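Local coordinates for periplasmic divalent cation tolerance protein CutA (Pyrococcus horikoshii, PDB 1UKU), which binds copper ions, contributes to resistance toward heavy metals and assembles as a homotrimer, at the interface of chains A and B. Residues are numbered along the deposited sequence; one frame, centred on the assembly and turned at random. Chains: chain A/B, periplasmic divalent cation tolerance protein CutA.

The interface of chains A and B. Residues chain A 1, 3, 56, 85, 87-89, 92; chain B 62, 78-82.
In the CutA trimer, neighbouring subunits join edge to edge: the short strand 87-88 of chain A runs antiparallel beside strand 81-84 of chain B, pairing A:Asp87 with B:Arg82 and A:Val88 with B:Ile81. The firm backbone bond goes from B:Arg82 N to A:Asp87 O, 2.8 Å, nearly straight and in the carbonyl plane; the return bond is weak.

A close polar grip forms at the amide of A:Asn89. Its CG sits in the crowded position between backbone N and carbonyl carbon (chi1 54°), so the flat head lies along the partner's backbone and imitates a peptide group, both giving and taking a bond. ND2 donates almost straight to B:Pro78 O at 2.8 Å, in its own amide plane; OD1 accepts a bent bond (133° at H) from B:Ile80 N at 2.9 Å, the donor above the carbonyl plane. B:Ile80 CG1 crosses 3.8 Å from A:Asn89 CG. Nearby, A:Tyr92, with CG anti to the backbone N (chi1 -176°), offers a flat ring face on which the small methyl CB of B:Ala79 can rest, toward the rim.

Farther along the same face, A:Asp87 OD2 takes the indole N-H of B:Trp62, NE1 lying 2.9 Å away above the carboxylate plane, while the broad ring packs on A:Asp87 CB. OD1 accepts from A:Val88 N, and the two bonds together help to hold the carboxylate's rotation. B:Arg82 CD lies over an indole face; its guanidinium, not touching the carboxylate, may still steady that charge.

A:Val88 turns the other way, toward the buried apolar side. There the branched B:Ile81 spreads its arms: CG2 against both methyls of A:Val85, CG1 alongside A:Val88 CG2 at 4.0 Å, CD1 against flexible A:Met1 CE. The rim is looser: A:Lys56 CD stands 4.2 Å from B:Ile81 CD1, and A:Ile3 farther off.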
loop_
_atom_site.group_PDB
_atom_site.type_symbol
_atom_site.label_atom_id
_atom_site.label_comp_id
_atom_site.label_asym_id
_atom_site.label_seq_id
_atom_site.Cartn_x
_atom_site.Cartn_y
_atom_site.Cartn_z
ATOM N N MET A 1 6.836 -8.480 -11.828
ATOM C CA MET A 1 7.045 -8.666 -10.374
ATOM C C MET A 1 5.714 -8.514 -9.665
ATOM O O MET A 1 4.720 -8.074 -10.243
ATOM C CB MET A 1 8.058 -7.651 -9.848
ATOM C CG MET A 1 7.608 -6.217 -9.823
ATOM S SD MET A 1 8.738 -5.119 -8.909
ATOM C CE MET A 1 8.284 -5.499 -7.207
ATOM N N ILE A 3 3.871 -7.610 -5.539
ATOM C CA ILE A 3 3.874 -7.261 -4.133
ATOM C C ILE A 3 3.067 -8.299 -3.400
ATOM O O ILE A 3 2.040 -8.761 -3.877
ATOM C CB ILE A 3 3.213 -5.866 -3.933
ATOM C CG1 ILE A 3 4.026 -4.787 -4.656
ATOM C CG2 ILE A 3 2.982 -5.564 -2.464
ATOM C CD1 ILE A 3 5.376 -4.729 -4.336
ATOM N N LYS A 56 8.436 -7.820 -1.875
ATOM C CA LYS A 56 8.606 -7.664 -3.328
ATOM C C LYS A 56 9.303 -8.900 -3.854
ATOM O O LYS A 56 10.342 -9.295 -3.350
ATOM C CB LYS A 56 9.392 -6.385 -3.646
ATOM C CG LYS A 56 8.773 -5.118 -2.985
ATOM C CD LYS A 56 9.665 -3.862 -3.006
ATOM C CE LYS A 56 9.782 -3.135 -1.617
ATOM N NZ LYS A 56 10.868 -3.652 -0.622
ATOM N N VAL A 85 2.311 -6.129 -10.061
ATOM C CA VAL A 85 2.875 -4.832 -10.423
ATOM C C VAL A 85 2.738 -4.641 -11.921
ATOM O O VAL A 85 3.224 -5.431 -12.701
ATOM C CB VAL A 85 4.331 -4.718 -10.003
ATOM C CG1 VAL A 85 5.005 -3.478 -10.578
ATOM C CG2 VAL A 85 4.448 -4.712 -8.459
ATOM N N ASP A 87 3.853 -2.167 -13.876
ATOM C CA ASP A 87 5.116 -1.773 -14.510
ATOM C C ASP A 87 6.098 -1.344 -13.439
ATOM O O ASP A 87 5.703 -0.983 -12.338
ATOM C CB ASP A 87 4.930 -0.698 -15.592
ATOM C CG ASP A 87 6.017 -0.728 -16.654
ATOM O OD1 ASP A 87 6.902 -1.601 -16.637
ATOM O OD2 ASP A 87 6.047 0.111 -17.579
ATOM N N VAL A 88 7.379 -1.452 -13.762
ATOM C CA VAL A 88 8.466 -1.068 -12.856
ATOM C C VAL A 88 9.666 -0.684 -13.698
ATOM O O VAL A 88 9.823 -1.167 -14.833
ATOM C CB VAL A 88 8.773 -2.229 -11.856
ATOM C CG1 VAL A 88 9.130 -3.470 -12.620
ATOM C CG2 VAL A 88 9.819 -1.862 -10.850
ATOM N N ASN A 89 10.507 0.193 -13.170
ATOM C CA ASN A 89 11.765 0.526 -13.853
ATOM C C ASN A 89 12.643 -0.698 -13.980
ATOM O O ASN A 89 12.796 -1.488 -13.053
ATOM C CB ASN A 89 12.526 1.656 -13.186
ATOM C CG ASN A 89 12.793 1.402 -11.711
ATOM O OD1 ASN A 89 11.878 1.045 -10.942
ATOM N ND2 ASN A 89 14.041 1.641 -11.284
ATOM N N TYR A 92 15.554 -1.749 -11.421
ATOM C CA TYR A 92 15.072 -2.351 -10.202
ATOM C C TYR A 92 14.630 -3.801 -10.431
ATOM O O TYR A 92 14.931 -4.692 -9.634
ATOM C CB TYR A 92 13.931 -1.535 -9.598
ATOM C CG TYR A 92 13.494 -2.102 -8.281
ATOM C CD1 TYR A 92 14.197 -1.823 -7.134
ATOM C CD2 TYR A 92 12.415 -2.971 -8.198
ATOM C CE1 TYR A 92 13.804 -2.364 -5.918
ATOM C CE2 TYR A 92 12.040 -3.526 -7.005
ATOM C CZ TYR A 92 12.719 -3.194 -5.875
ATOM O OH TYR A 92 12.337 -3.755 -4.664
ATOM N N TRP B 62 2.620 8.026 -16.887
ATOM C CA TRP B 62 3.537 7.037 -16.290
ATOM C C TRP B 62 4.970 7.154 -16.805
ATOM O O TRP B 62 5.897 7.229 -16.029
ATOM C CB TRP B 62 3.022 5.623 -16.499
ATOM C CG TRP B 62 4.029 4.548 -16.287
ATOM C CD1 TRP B 62 4.407 3.614 -17.194
ATOM C CD2 TRP B 62 4.749 4.258 -15.088
ATOM N NE1 TRP B 62 5.339 2.761 -16.644
ATOM C CE2 TRP B 62 5.590 3.153 -15.357
ATOM C CE3 TRP B 62 4.818 4.853 -13.827
ATOM C CZ2 TRP B 62 6.432 2.593 -14.396
ATOM C CZ3 TRP B 62 5.686 4.300 -12.877
ATOM C CH2 TRP B 62 6.474 3.186 -13.167
ATOM N N PRO B 78 16.515 2.882 -7.771
ATOM C CA PRO B 78 15.301 3.064 -6.964
ATOM C C PRO B 78 14.249 2.077 -7.376
ATOM O O PRO B 78 14.283 1.565 -8.494
ATOM C CB PRO B 78 14.852 4.466 -7.328
ATOM C CG PRO B 78 15.345 4.661 -8.719
ATOM C CD PRO B 78 16.609 3.863 -8.854
ATOM N N ALA B 79 13.295 1.832 -6.485
ATOM C CA ALA B 79 12.069 1.126 -6.829
ATOM C C ALA B 79 11.069 2.158 -7.352
ATOM O O ALA B 79 10.731 3.118 -6.667
ATOM C CB ALA B 79 11.498 0.421 -5.631
ATOM N N ILE B 80 10.580 1.954 -8.566
ATOM C CA ILE B 80 9.556 2.813 -9.136
ATOM C C ILE B 80 8.449 1.909 -9.679
ATOM O O ILE B 80 8.517 1.426 -10.821
ATOM C CB ILE B 80 10.111 3.732 -10.260
ATOM C CG1 ILE B 80 11.400 4.396 -9.813
ATOM C CG2 ILE B 80 9.059 4.797 -10.630
ATOM C CD1 ILE B 80 12.095 5.190 -10.932
ATOM N N ILE B 81 7.422 1.701 -8.862
ATOM C CA ILE B 81 6.452 0.608 -8.998
ATOM C C ILE B 81 5.075 1.169 -9.315
ATOM O O ILE B 81 4.504 1.893 -8.514
ATOM C CB ILE B 81 6.433 -0.196 -7.697
ATOM C CG1 ILE B 81 7.733 -1.029 -7.590
ATOM C CG2 ILE B 81 5.223 -1.105 -7.604
ATOM C CD1 ILE B 81 8.022 -1.687 -6.236
ATOM N N ARG B 82 4.549 0.824 -10.480
ATOM C CA ARG B 82 3.233 1.250 -10.932
ATOM C C ARG B 82 2.215 0.166 -10.609
ATOM O O ARG B 82 2.369 -0.985 -11.028
ATOM C CB ARG B 82 3.225 1.503 -12.442
ATOM C CG ARG B 82 1.855 1.625 -13.051
ATOM C CD ARG B 82 1.883 1.955 -14.497
ATOM N NE ARG B 82 0.581 1.763 -15.088
ATOM C CZ ARG B 82 0.249 2.146 -16.315
ATOM N NH1 ARG B 82 1.125 2.742 -17.121
ATOM N NH2 ARG B 82 -0.980 1.923 -16.744
#